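Local coordinates for protein aldose-aldose oxidoreductase (Caulobacter crescentus, PDB 5A04) that probably oxidises one aldose and reduces another at a single active site, using a bound NADP(H) cofactor, at residues A[172-184]-A[216-228]. Numbering follows the deposited sequence.
Sequences RLNRALAGGGSLM and PRFGEVEDIINFQ. With NDP (NADPH dihydro-nicotinamide-adenine-dinucleotide phosphate), chain G; BGC (beta-D-glucopyranose), chain H.
E222 folds its carboxylate over the start of helix 182-198: CG sits between the backbone N and the carbonyl carbon (chi1 80°) and the chain bends again at chi2, -75°. OE2 then accepts from L183 N at 3.1 Å, nearly along its C-O axis, whereas G181 N reaches OE1 at 2.8 Å from above the carboxylate plane. With the backbone bond from S182 N to E222 O, the amides of the N-cap residue G181 and of the first two helical residues are satisfied by one residue, and Y328 OH adds a further bond to OE2. With an alanine here, G181 N and L183 N would probably lose their carboxylate acceptor, and Y328 OH its partner. S182 OG donates to D223 O (2.7 Å) and is also hydrogen-bonded to S241 OG.

The contact joins the chain that follows R172, which bonds cofactor and sugar, to the entry of strand 224-230 in the mixed sheet of the C-terminal alpha/beta domain; R172 donates to NADPH O2N and glucose O2, with D185 paired to its NE. V221 presses CB against G181 CA at a tight 3.4 Å, and its CG2 meets L173 CD2 roughly at right angles to that side chain. Toward the surface, R175 bends at chi3 to grip E220 O through NE and NH2, while its backbone N donates to E220 OE1 (2.9 Å, 166°). A water bridges R175 NH2 and E222 OE1. L183 of the helix sets CB on I225 CG2 and CD1 against F227 CE1 of strand 224-230 (both 3.7 Å).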
loop_
_atom_site.group_PDB
_atom_site.type_symbol
_atom_site.label_atom_id
_atom_site.label_comp_id
_atom_site.label_asym_id
_atom_site.label_seq_id
_atom_site.Cartn_x
_atom_site.Cartn_y
_atom_site.Cartn_z
ATOM N N ARG A 172 14.040 5.678 21.154
ATOM C CA ARG A 172 13.352 5.858 19.867
ATOM C C ARG A 172 12.211 6.875 19.925
ATOM O O ARG A 172 11.821 7.423 18.894
ATOM C CB ARG A 172 12.814 4.516 19.350
ATOM C CG ARG A 172 13.868 3.646 18.662
ATOM C CD ARG A 172 13.294 2.266 18.333
ATOM N NE ARG A 172 14.253 1.426 17.606
ATOM C CZ ARG A 172 15.226 0.722 18.181
ATOM N NH1 ARG A 172 15.395 0.753 19.501
ATOM N NH2 ARG A 172 16.028 -0.028 17.430
ATOM N N LEU A 173 11.675 7.128 21.118
ATOM C CA LEU A 173 10.531 8.031 21.263
ATOM C C LEU A 173 10.963 9.379 21.832
ATOM O O LEU A 173 10.139 10.208 22.203
ATOM C CB LEU A 173 9.461 7.384 22.150
ATOM C CG LEU A 173 8.917 6.118 21.466
ATOM C CD1 LEU A 173 7.937 5.393 22.364
ATOM C CD2 LEU A 173 8.245 6.466 20.137
ATOM N N ASN A 174 12.273 9.570 21.889
ATOM C CA ASN A 174 12.881 10.806 22.362
ATOM C C ASN A 174 13.520 11.543 21.182
ATOM O O ASN A 174 14.430 11.014 20.550
ATOM C CB ASN A 174 13.917 10.481 23.439
ATOM C CG ASN A 174 14.623 11.718 23.958
ATOM O OD1 ASN A 174 15.592 12.181 23.369
ATOM N ND2 ASN A 174 14.129 12.261 25.062
ATOM N N ARG A 175 13.029 12.735 20.851
ATOM C CA ARG A 175 13.472 13.380 19.619
ATOM C C ARG A 175 14.968 13.671 19.645
ATOM O O ARG A 175 15.645 13.526 18.626
ATOM C CB ARG A 175 12.698 14.681 19.349
ATOM C CG ARG A 175 13.253 15.439 18.125
ATOM C CD ARG A 175 12.352 16.569 17.639
ATOM N NE ARG A 175 11.078 16.060 17.146
ATOM C CZ ARG A 175 10.886 15.537 15.939
ATOM N NH1 ARG A 175 11.887 15.478 15.067
ATOM N NH2 ARG A 175 9.688 15.080 15.604
ATOM N N ALA A 176 15.490 14.070 20.803
ATOM C CA ALA A 176 16.919 14.406 20.868
ATOM C C ALA A 176 17.838 13.224 20.514
ATOM O O ALA A 176 18.923 13.433 19.988
ATOM C CB ALA A 176 17.276 14.951 22.252
ATOM N N LEU A 177 17.412 11.995 20.802
ATOM C CA LEU A 177 18.256 10.826 20.571
ATOM C C LEU A 177 17.892 10.100 19.277
ATOM O O LEU A 177 18.738 9.444 18.668
ATOM C CB LEU A 177 18.153 9.849 21.755
ATOM C CG LEU A 177 18.769 10.330 23.074
ATOM C CD1 LEU A 177 18.497 9.338 24.206
ATOM C CD2 LEU A 177 20.267 10.541 22.895
ATOM N N ALA A 178 16.634 10.208 18.863
ATOM C CA ALA A 178 16.146 9.457 17.704
ATOM C C ALA A 178 16.152 10.258 16.409
ATOM O O ALA A 178 16.254 9.682 15.329
ATOM C CB ALA A 178 14.737 8.944 17.968
ATOM N N GLY A 179 16.002 11.577 16.507
ATOM C CA GLY A 179 15.966 12.428 15.327
ATOM C C GLY A 179 14.616 12.479 14.621
ATOM O O GLY A 179 14.404 13.271 13.703
ATOM N N GLY A 180 13.692 11.632 15.054
ATOM C CA GLY A 180 12.385 11.536 14.425
ATOM C C GLY A 180 11.741 10.236 14.873
ATOM O O GLY A 180 12.346 9.475 15.629
ATOM N N GLY A 181 10.523 9.993 14.401
ATOM C CA GLY A 181 9.729 8.857 14.840
ATOM C C GLY A 181 9.839 7.645 13.933
ATOM O O GLY A 181 10.942 7.259 13.530
ATOM N N SER A 182 8.695 7.044 13.603
ATOM C CA SER A 182 8.685 5.790 12.836
ATOM C C SER A 182 9.476 5.851 11.526
ATOM O O SER A 182 10.104 4.873 11.139
ATOM C CB SER A 182 7.243 5.358 12.536
ATOM O OG SER A 182 6.660 6.179 11.528
ATOM N N LEU A 183 9.469 6.995 10.846
ATOM C CA LEU A 183 10.167 7.086 9.571
ATOM C C LEU A 183 11.664 6.875 9.740
ATOM O O LEU A 183 12.309 6.278 8.887
ATOM C CB LEU A 183 9.907 8.441 8.912
ATOM C CG LEU A 183 10.554 8.666 7.538
ATOM C CD1 LEU A 183 10.184 7.527 6.570
ATOM C CD2 LEU A 183 10.138 10.029 6.973
ATOM N N MET A 184 12.217 7.390 10.834
ATOM C CA MET A 184 13.649 7.268 11.064
ATOM C C MET A 184 14.006 5.812 11.363
ATOM O O MET A 184 15.052 5.327 10.929
ATOM C CB MET A 184 14.086 8.200 12.204
ATOM C CG MET A 184 14.089 9.672 11.821
ATOM S SD MET A 184 15.273 10.023 10.509
ATOM C CE MET A 184 16.798 9.966 11.416
ATOM N N PRO A 216 0.861 8.423 25.314
ATOM C CA PRO A 216 2.093 8.691 26.063
ATOM C C PRO A 216 3.367 8.376 25.274
ATOM O O PRO A 216 4.441 8.841 25.638
ATOM C CB PRO A 216 1.974 7.774 27.293
ATOM C CG PRO A 216 0.805 6.899 27.049
ATOM C CD PRO A 216 -0.072 7.560 26.055
ATOM N N ARG A 217 3.248 7.594 24.207
ATOM C CA ARG A 217 4.416 7.261 23.392
ATOM C C ARG A 217 4.832 8.407 22.468
ATOM O O ARG A 217 5.983 8.476 22.035
ATOM C CB ARG A 217 4.134 6.029 22.533
ATOM C CG ARG A 217 3.987 4.737 23.301
ATOM C CD ARG A 217 3.561 3.610 22.352
ATOM N NE ARG A 217 2.189 3.786 21.881
ATOM C CZ ARG A 217 1.607 3.050 20.932
ATOM N NH1 ARG A 217 2.270 2.067 20.331
ATOM N NH2 ARG A 217 0.345 3.299 20.582
ATOM N N PHE A 218 3.885 9.283 22.139
ATOM C CA PHE A 218 4.069 10.142 20.970
ATOM C C PHE A 218 3.994 11.640 21.288
ATOM O O PHE A 218 3.401 12.409 20.541
ATOM C CB PHE A 218 3.032 9.777 19.899
ATOM C CG PHE A 218 3.091 8.328 19.452
ATOM C CD1 PHE A 218 4.279 7.767 19.013
ATOM C CD2 PHE A 218 1.950 7.534 19.478
ATOM C CE1 PHE A 218 4.334 6.430 18.603
ATOM C CE2 PHE A 218 1.991 6.205 19.082
ATOM C CZ PHE A 218 3.181 5.648 18.638
ATOM N N GLY A 219 4.612 12.045 22.392
ATOM C CA GLY A 219 4.687 13.453 22.731
ATOM C C GLY A 219 5.713 14.181 21.880
ATOM O O GLY A 219 5.624 15.399 21.694
ATOM N N GLU A 220 6.698 13.450 21.357
ATOM C CA GLU A 220 7.822 14.111 20.689
ATOM C C GLU A 220 8.025 13.732 19.224
ATOM O O GLU A 220 8.465 14.561 18.432
ATOM C CB GLU A 220 9.125 13.838 21.447
ATOM C CG GLU A 220 9.078 14.302 22.886
ATOM C CD GLU A 220 10.448 14.448 23.502
ATOM O OE1 GLU A 220 11.458 14.177 22.814
ATOM O OE2 GLU A 220 10.506 14.839 24.681
ATOM N N VAL A 221 7.725 12.486 18.865
ATOM C CA VAL A 221 7.985 12.034 17.502
ATOM C C VAL A 221 6.723 11.453 16.869
ATOM O O VAL A 221 5.728 11.232 17.567
ATOM C CB VAL A 221 9.124 10.987 17.460
ATOM C CG1 VAL A 221 10.401 11.571 18.083
ATOM C CG2 VAL A 221 8.721 9.689 18.167
ATOM N N GLU A 222 6.761 11.195 15.560
ATOM C CA GLU A 222 5.544 10.803 14.848
ATOM C C GLU A 222 5.287 9.304 14.911
ATOM O O GLU A 222 6.215 8.492 15.003
ATOM C CB GLU A 222 5.588 11.270 13.380
ATOM C CG GLU A 222 6.409 10.419 12.403
ATOM C CD GLU A 222 7.921 10.584 12.531
ATOM O OE1 GLU A 222 8.399 11.488 13.264
ATOM O OE2 GLU A 222 8.649 9.797 11.873
ATOM N N ASP A 223 4.005 8.959 14.847
ATOM C CA ASP A 223 3.568 7.571 14.814
ATOM C C ASP A 223 3.475 7.117 13.361
ATOM O O ASP A 223 4.357 6.407 12.881
ATOM C CB ASP A 223 2.225 7.428 15.536
ATOM C CG ASP A 223 1.589 6.059 15.337
ATOM O OD1 ASP A 223 2.281 5.125 14.887
ATOM O OD2 ASP A 223 0.393 5.930 15.657
ATOM N N ILE A 224 2.413 7.518 12.670
ATOM C CA ILE A 224 2.251 7.167 11.259
ATOM C C ILE A 224 2.694 8.308 10.351
ATOM O O ILE A 224 2.300 9.457 10.548
ATOM C CB ILE A 224 0.786 6.800 10.920
ATOM C CG1 ILE A 224 0.392 5.492 11.616
ATOM C CG2 ILE A 224 0.612 6.642 9.411
ATOM C CD1 ILE A 224 -1.104 5.146 11.474
ATOM N N ILE A 225 3.530 7.999 9.371
ATOM C CA ILE A 225 3.743 8.947 8.279
ATOM C C ILE A 225 3.887 8.149 6.983
ATOM O O ILE A 225 4.889 7.477 6.725
ATOM C CB ILE A 225 4.950 9.911 8.543
ATOM C CG1 ILE A 225 5.078 10.925 7.399
ATOM C CG2 ILE A 225 6.277 9.151 8.796
ATOM C CD1 ILE A 225 6.042 12.082 7.727
ATOM N N ASN A 226 2.820 8.184 6.191
ATOM C CA ASN A 226 2.762 7.436 4.943
ATOM C C ASN A 226 3.163 8.354 3.820
ATOM O O ASN A 226 2.877 9.556 3.868
ATOM C CB ASN A 226 1.356 6.877 4.712
ATOM C CG ASN A 226 0.916 5.959 5.835
ATOM O OD1 ASN A 226 1.753 5.360 6.531
ATOM N ND2 ASN A 226 -0.399 5.836 6.020
ATOM N N PHE A 227 3.830 7.819 2.811
ATOM C CA PHE A 227 4.330 8.691 1.761
ATOM C C PHE A 227 4.228 8.058 0.390
ATOM O O PHE A 227 4.125 6.830 0.242
ATOM C CB PHE A 227 5.778 9.137 2.055
ATOM C CG PHE A 227 6.734 8.014 2.391
ATOM C CD1 PHE A 227 6.790 7.480 3.681
ATOM C CD2 PHE A 227 7.617 7.534 1.428
ATOM C CE1 PHE A 227 7.702 6.441 3.989
ATOM C CE2 PHE A 227 8.530 6.516 1.736
ATOM C CZ PHE A 227 8.567 5.971 3.012
ATOM N N GLN A 228 4.183 8.929 -0.615
ATOM C CA GLN A 228 4.143 8.517 -2.008
ATOM C C GLN A 228 5.404 9.018 -2.679
ATOM O O GLN A 228 5.832 10.137 -2.401
ATOM C CB GLN A 228 2.936 9.111 -2.731
ATOM C CG GLN A 228 1.609 8.807 -2.075
ATOM C CD GLN A 228 0.462 9.276 -2.930
ATOM O OE1 GLN A 228 0.251 10.485 -3.093
ATOM N NE2 GLN A 228 -0.287 8.323 -3.505
HETATM P PA NDP G . 19.393 -0.257 22.244
HETATM O O1A NDP G . 18.760 0.827 23.044
HETATM O O2A NDP G . 18.933 -1.674 22.448
HETATM O O5B NDP G . 21.027 -0.230 22.433
HETATM C C5B NDP G . 21.485 1.081 22.256
HETATM C C4B NDP G . 22.875 1.106 22.909
HETATM O O4B NDP G . 23.588 2.289 22.541
HETATM C C3B NDP G . 22.728 1.126 24.448
HETATM O O3B NDP G . 22.614 -0.162 24.965
HETATM C C2B NDP G . 24.100 1.678 24.855
HETATM O O2B NDP G . 25.037 0.770 24.819
HETATM C C1B NDP G . 24.402 2.653 23.637
HETATM N N9A NDP G . 24.177 4.060 23.980
HETATM C C8A NDP G . 25.117 5.085 23.961
HETATM N N7A NDP G . 24.612 6.270 24.354
HETATM C C5A NDP G . 23.272 5.999 24.643
HETATM C C6A NDP G . 22.218 6.817 25.092
HETATM N N6A NDP G . 22.432 8.157 25.325
HETATM N N1A NDP G . 20.964 6.314 25.308
HETATM C C2A NDP G . 20.828 4.960 25.049
HETATM N N3A NDP G . 21.725 4.067 24.617
HETATM C C4A NDP G . 22.973 4.619 24.420
HETATM O O3 NDP G . 19.048 0.253 20.702
HETATM P PN NDP G . 19.125 -0.874 19.530
HETATM O O1N NDP G . 20.358 -1.681 19.571
HETATM O O2N NDP G . 17.765 -1.410 19.139
HETATM O O5D NDP G . 19.376 0.206 18.164
HETATM C C5D NDP G . 20.632 0.827 18.175
HETATM C C4D NDP G . 20.936 1.257 16.712
HETATM O O4D NDP G . 20.823 0.081 15.854
HETATM C C3D NDP G . 19.869 2.281 16.172
HETATM O O3D NDP G . 20.498 3.203 15.263
HETATM C C2D NDP G . 18.898 1.403 15.395
HETATM O O2D NDP G . 18.309 2.089 14.304
HETATM C C1D NDP G . 19.883 0.320 14.832
HETATM N N1N NDP G . 19.178 -0.946 14.619
HETATM C C2N NDP G . 19.256 -1.585 13.392
HETATM C C3N NDP G . 18.614 -2.778 13.220
HETATM C C7N NDP G . 18.689 -3.454 11.925
HETATM O O7N NDP G . 17.993 -4.451 11.659
HETATM N N7N NDP G . 19.573 -2.974 10.963
HETATM C C4N NDP G . 17.825 -3.428 14.304
HETATM C C5N NDP G . 17.770 -2.651 15.550
HETATM C C6N NDP G . 18.420 -1.495 15.678
HETATM P P2B NDP G . 26.217 0.780 26.075
HETATM O O1X NDP G . 26.691 2.213 25.996
HETATM O O2X NDP G . 25.338 0.426 27.235
HETATM O O3X NDP G . 27.201 -0.288 25.602
HETATM C C2 BGC H . 14.615 -1.167 13.727
HETATM C C3 BGC H . 13.943 -1.984 14.839
HETATM C C4 BGC H . 13.004 -2.992 14.244
HETATM C C5 BGC H . 13.693 -3.825 13.175
HETATM C C6 BGC H . 12.634 -4.685 12.437
HETATM C C1 BGC H . 15.267 -2.135 12.846
HETATM O O1 BGC H . 16.037 -1.449 11.859
HETATM O O2 BGC H . 15.551 -0.272 14.316
HETATM O O3 BGC H . 13.245 -1.068 15.667
HETATM O O4 BGC H . 12.507 -3.839 15.269
HETATM O O5 BGC H . 14.313 -2.996 12.218
HETATM O O6 BGC H . 13.272 -5.622 11.559
HETATM O O HOH W 1 7.497 10.662 21.330
HETATM O O HOH W 2 7.972 14.062 13.138
HETATM O O HOH W 3 14.022 15.052 23.002
#